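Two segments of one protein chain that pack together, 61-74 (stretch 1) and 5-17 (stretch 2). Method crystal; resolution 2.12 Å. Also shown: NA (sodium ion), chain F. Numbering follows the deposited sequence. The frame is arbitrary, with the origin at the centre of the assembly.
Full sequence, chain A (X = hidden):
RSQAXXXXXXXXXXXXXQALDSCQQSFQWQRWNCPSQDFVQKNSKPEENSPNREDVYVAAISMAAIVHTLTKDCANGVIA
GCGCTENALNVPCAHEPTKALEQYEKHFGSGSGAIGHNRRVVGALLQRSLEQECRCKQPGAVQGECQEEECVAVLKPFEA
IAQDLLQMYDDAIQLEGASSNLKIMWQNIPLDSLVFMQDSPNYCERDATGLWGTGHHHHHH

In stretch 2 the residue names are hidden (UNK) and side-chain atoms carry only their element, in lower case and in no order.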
# COMPACT_ATOMS: atom_id res chain seq x y z
N ILE A 61 -4.16 -3.09 -0.71
CA ILE A 61 -4.35 -2.16 0.41
C ILE A 61 -3.49 -2.56 1.61
O ILE A 61 -3.04 -1.71 2.37
CB ILE A 61 -5.84 -2.01 0.81
CG1 ILE A 61 -6.04 -0.81 1.75
CG2 ILE A 61 -6.38 -3.28 1.45
CD1 ILE A 61 -6.04 0.54 1.05
N SER A 62 -3.25 -3.86 1.76
CA SER A 62 -2.44 -4.36 2.86
C SER A 62 -0.96 -4.05 2.65
O SER A 62 -0.29 -3.56 3.56
CB SER A 62 -2.65 -5.87 3.06
OG SER A 62 -4.01 -6.16 3.31
N MET A 63 -0.47 -4.33 1.44
CA MET A 63 0.90 -3.98 1.08
C MET A 63 1.14 -2.48 1.21
O MET A 63 2.16 -2.05 1.74
CB MET A 63 1.19 -4.40 -0.36
CG MET A 63 2.51 -3.86 -0.89
SD MET A 63 2.86 -4.35 -2.58
CE MET A 63 4.35 -3.41 -2.90
N ALA A 64 0.19 -1.69 0.71
CA ALA A 64 0.31 -0.23 0.74
C ALA A 64 0.38 0.30 2.17
O ALA A 64 1.15 1.21 2.46
CB ALA A 64 -0.84 0.41 -0.02
N ALA A 65 -0.43 -0.28 3.05
CA ALA A 65 -0.48 0.17 4.44
C ALA A 65 0.79 -0.20 5.19
O ALA A 65 1.25 0.54 6.06
CB ALA A 65 -1.70 -0.42 5.13
N ILE A 66 1.36 -1.35 4.86
CA ILE A 66 2.59 -1.81 5.49
C ILE A 66 3.76 -0.93 5.07
O ILE A 66 4.58 -0.53 5.90
CB ILE A 66 2.87 -3.29 5.16
CG1 ILE A 66 1.82 -4.19 5.81
CG2 ILE A 66 4.26 -3.69 5.63
CD1 ILE A 66 1.99 -5.66 5.50
N VAL A 67 3.83 -0.62 3.77
CA VAL A 67 4.90 0.22 3.24
C VAL A 67 4.76 1.67 3.73
O VAL A 67 5.75 2.32 4.07
CB VAL A 67 4.93 0.18 1.69
CG1 VAL A 67 5.95 1.18 1.15
CG2 VAL A 67 5.25 -1.23 1.21
N HIS A 68 3.52 2.15 3.79
CA HIS A 68 3.24 3.48 4.31
C HIS A 68 3.68 3.58 5.77
O HIS A 68 4.26 4.58 6.19
CB HIS A 68 1.74 3.80 4.19
CG HIS A 68 1.38 5.21 4.52
ND1 HIS A 68 1.25 5.67 5.82
CD2 HIS A 68 1.12 6.27 3.72
CE1 HIS A 68 0.92 6.95 5.80
NE2 HIS A 68 0.83 7.34 4.54
N THR A 69 3.40 2.53 6.53
CA THR A 69 3.78 2.48 7.94
C THR A 69 5.30 2.45 8.08
O THR A 69 5.87 3.17 8.89
CB THR A 69 3.18 1.25 8.65
OG1 THR A 69 1.75 1.32 8.58
CG2 THR A 69 3.61 1.20 10.11
N LEU A 70 5.94 1.62 7.26
CA LEU A 70 7.39 1.46 7.30
C LEU A 70 8.11 2.74 6.87
O LEU A 70 9.10 3.14 7.48
CB LEU A 70 7.83 0.29 6.42
CG LEU A 70 9.34 0.05 6.31
CD1 LEU A 70 9.95 -0.20 7.68
CD2 LEU A 70 9.63 -1.11 5.36
N THR A 71 7.61 3.37 5.82
CA THR A 71 8.17 4.62 5.33
C THR A 71 8.07 5.72 6.39
O THR A 71 9.04 6.43 6.66
CB THR A 71 7.45 5.10 4.06
OG1 THR A 71 7.49 4.07 3.06
CG2 THR A 71 8.10 6.37 3.52
N LYS A 72 6.89 5.83 6.99
CA LYS A 72 6.63 6.88 7.97
C LYS A 72 7.44 6.68 9.24
O LYS A 72 8.05 7.61 9.75
CB LYS A 72 5.13 6.93 8.30
CG LYS A 72 4.73 8.10 9.19
CD LYS A 72 3.22 8.17 9.36
CE LYS A 72 2.81 9.39 10.16
NZ LYS A 72 1.33 9.48 10.33
N ASP A 73 7.45 5.45 9.75
CA ASP A 73 8.18 5.13 10.98
C ASP A 73 9.68 5.30 10.83
O ASP A 73 10.37 5.69 11.77
CB ASP A 73 7.84 3.72 11.46
CG ASP A 73 6.44 3.63 12.03
OD1 ASP A 73 5.59 4.47 11.68
OD2 ASP A 73 6.19 2.71 12.84
N CYS A 74 10.20 5.01 9.63
CA CYS A 74 11.62 5.20 9.35
C CYS A 74 11.98 6.68 9.43
O CYS A 74 12.98 7.05 10.03
CB CYS A 74 11.98 4.65 7.97
SG CYS A 74 12.23 2.86 7.91
N UNK A 5 15.26 -0.91 16.20
CA UNK A 5 15.47 -2.14 15.43
C UNK A 5 14.18 -2.62 14.76
O UNK A 5 13.14 -2.71 15.41
c UNK A 5 15.96 -3.15 16.48
c UNK A 5 15.46 -1.11 17.65
c UNK A 5 15.48 -2.61 17.79
N UNK A 6 14.26 -2.89 13.46
CA UNK A 6 13.10 -3.26 12.66
C UNK A 6 12.42 -4.55 13.13
O UNK A 6 13.06 -5.60 13.20
c UNK A 6 13.47 -3.38 11.18
c UNK A 6 11.15 -3.15 10.25
c UNK A 6 12.42 -4.00 10.26
c UNK A 6 12.98 -4.15 8.86
N UNK A 7 11.14 -4.45 13.45
CA UNK A 7 10.33 -5.61 13.79
C UNK A 7 9.19 -5.76 12.80
O UNK A 7 8.27 -4.94 12.76
c UNK A 7 9.76 -5.47 15.20
o UNK A 7 8.82 -6.50 15.48
N UNK A 8 9.24 -6.80 11.98
CA UNK A 8 8.22 -7.02 10.96
C UNK A 8 6.87 -7.38 11.56
O UNK A 8 5.83 -7.19 10.94
c UNK A 8 8.07 -6.05 7.40
c UNK A 8 8.67 -8.07 9.95
c UNK A 8 9.26 -6.65 7.83
n UNK A 8 11.46 -7.08 7.73
c UNK A 8 10.45 -6.39 7.11
c UNK A 8 9.60 -7.53 8.91
c UNK A 8 9.30 -4.99 5.60
c UNK A 8 10.94 -7.76 8.81
c UNK A 8 10.48 -5.57 5.99
c UNK A 8 8.10 -5.23 6.29
N UNK A 9 6.89 -7.90 12.79
CA UNK A 9 5.66 -8.25 13.49
C UNK A 9 4.85 -7.00 13.83
O UNK A 9 3.63 -6.96 13.64
o UNK A 9 5.65 -11.27 16.67
c UNK A 9 4.77 -9.32 15.64
c UNK A 9 5.98 -9.03 14.76
c UNK A 9 5.12 -10.16 16.85
o UNK A 9 4.85 -9.71 17.99
N UNK A 10 5.53 -5.97 14.32
CA UNK A 10 4.87 -4.72 14.70
C UNK A 10 4.45 -3.92 13.47
O UNK A 10 3.36 -3.35 13.44
o UNK A 10 7.28 -4.28 17.40
o UNK A 10 5.47 -5.52 17.28
c UNK A 10 6.21 -4.61 16.84
c UNK A 10 5.79 -3.88 15.59
N UNK A 11 5.31 -3.89 12.46
CA UNK A 11 5.03 -3.16 11.23
C UNK A 11 3.80 -3.73 10.52
O UNK A 11 2.89 -3.00 10.15
c UNK A 11 7.06 -0.89 11.01
c UNK A 11 5.85 -2.63 8.91
c UNK A 11 6.23 -3.18 10.27
c UNK A 11 7.39 -2.36 10.86
N UNK A 12 3.80 -5.05 10.34
CA UNK A 12 2.68 -5.74 9.70
C UNK A 12 1.39 -5.57 10.51
O UNK A 12 0.33 -5.32 9.94
o UNK A 12 4.15 -7.41 8.71
c UNK A 12 2.98 -7.24 9.53
c UNK A 12 1.80 -7.95 8.87
N UNK A 13 1.51 -5.71 11.82
CA UNK A 13 0.37 -5.55 12.71
C UNK A 13 -0.32 -4.21 12.57
O UNK A 13 -1.54 -4.14 12.38
N UNK A 14 0.46 -3.13 12.64
CA UNK A 14 -0.06 -1.78 12.50
C UNK A 14 -0.56 -1.54 11.08
O UNK A 14 -1.59 -0.90 10.88
c UNK A 14 3.62 0.42 13.92
c UNK A 14 1.38 -0.69 14.34
n UNK A 14 4.46 1.64 14.11
c UNK A 14 2.29 0.50 14.66
c UNK A 14 1.00 -0.73 12.86
N UNK A 15 0.17 -2.06 10.10
CA UNK A 15 -0.23 -1.94 8.72
C UNK A 15 -1.58 -2.57 8.43
O UNK A 15 -2.45 -1.94 7.84
N UNK A 16 -1.75 -3.82 8.84
CA UNK A 16 -3.00 -4.55 8.60
C UNK A 16 -4.19 -3.92 9.32
O UNK A 16 -5.32 -3.97 8.81
c UNK A 16 -2.10 -6.64 6.67
c UNK A 16 -1.84 -6.82 8.15
c UNK A 16 -2.85 -6.02 8.98
c UNK A 16 -1.87 -8.29 8.54
N UNK A 17 -3.96 -3.35 10.49
CA UNK A 17 -5.02 -2.66 11.21
C UNK A 17 -5.49 -1.44 10.42
O UNK A 17 -6.69 -1.21 10.26
c UNK A 17 -5.63 -1.53 13.43
c UNK A 17 -4.56 -2.25 12.61
c UNK A 17 -6.16 -0.38 15.60
n UNK A 17 -5.67 -0.01 16.95
c UNK A 17 -5.11 -1.14 14.80
NA NA F . 13.93 5.36 11.88

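Position 5 has three side-chain carbons that close a ring onto the backbone nitrogen, and it lies beyond reach of stretch 1; this is Pro5. Position 6 carries four carbons forked at the second, reaching Leu70, the pattern of leucine. In Leu6, CD1 lies 4.1 Å from Leu70 CD1. At position 7 one carbon is followed by one oxygen, with no contact across the stretches: Ser7, the N-cap of the helix that follows.

Position 8 has one carbon leading to fused five- and six-membered rings with eight carbons and one nitrogen, which touch Ile66 and Leu70 and which only tryptophan provides. Trp8 reaches the partner helix with its six-membered ring: Ile66 CG2 sits at the ring edge, 4.2 Å from Trp8 CZ3, and Leu70 CD2 lies 3.9 Å from Trp8 CH2. Position 9, with three carbons, the third bearing two oxygens, is Glu9; position 10, one carbon shorter, is Asp10. Neither touches stretch 1.

Position 11 has four carbons, forked at the first, with one arm two carbons long, and fits as a knob among Ile66, Thr69, Leu70 and Asp73, hence Ile11. Its CG2 lies 3.8 Å from Ile66 CG2. At position 12 the first carbon bears one oxygen and one carbon, and the side chain touches Ile66, giving Thr12. Its CA-to-CB bond points away, and Thr12 OG1 donates to Trp8 O at 2.8 Å; its CG2 still lies 4.1 Å from Ile66 CD1.

Position 13 has no side-chain atoms and makes no contact: Gly13. Position 14, four carbons in a row ending in nitrogen, reaches Thr69 and Asp73 and is Lys14, whose NZ forms a very short hydrogen bond and salt bridge to Asp73 OD2 at 2.4 Å. Position 15 again lacks side-chain atoms, but its backbone meets Ala65 and Ile66, so it is glycine; Gly15 O lies 3.2 Å from Ala65 CB. An ideal CB on Gly15 would fall 2.8 Å from Ile66 CG1, a clash. Position 16 has four carbons forked at the second, touching Ser62 and Ile66; it is Leu16, with CD2 3.7 Å from Ser62 CB. Position 17, four carbons in a row ending in nitrogen, has its CA-to-CB bond pointing away and does not touch stretch 1; it is Lys17.

The two helices cross at 124°, with their axes approaching to 7.7 Å. The bare backbone of Gly15 permits close approach, its CA 4.3 Å from Ile66 CA. Ile66 in turn fits as a knob among Ile11, Thr12, Gly15 and Leu16, so the two isoleucines interlock. Apolar packing around Leu70 extends this core, while the Lys14–Asp73 salt bridge adds a charged link beside Ile11.

Stretch 2 (5-17) PLSWEDITGKGLK
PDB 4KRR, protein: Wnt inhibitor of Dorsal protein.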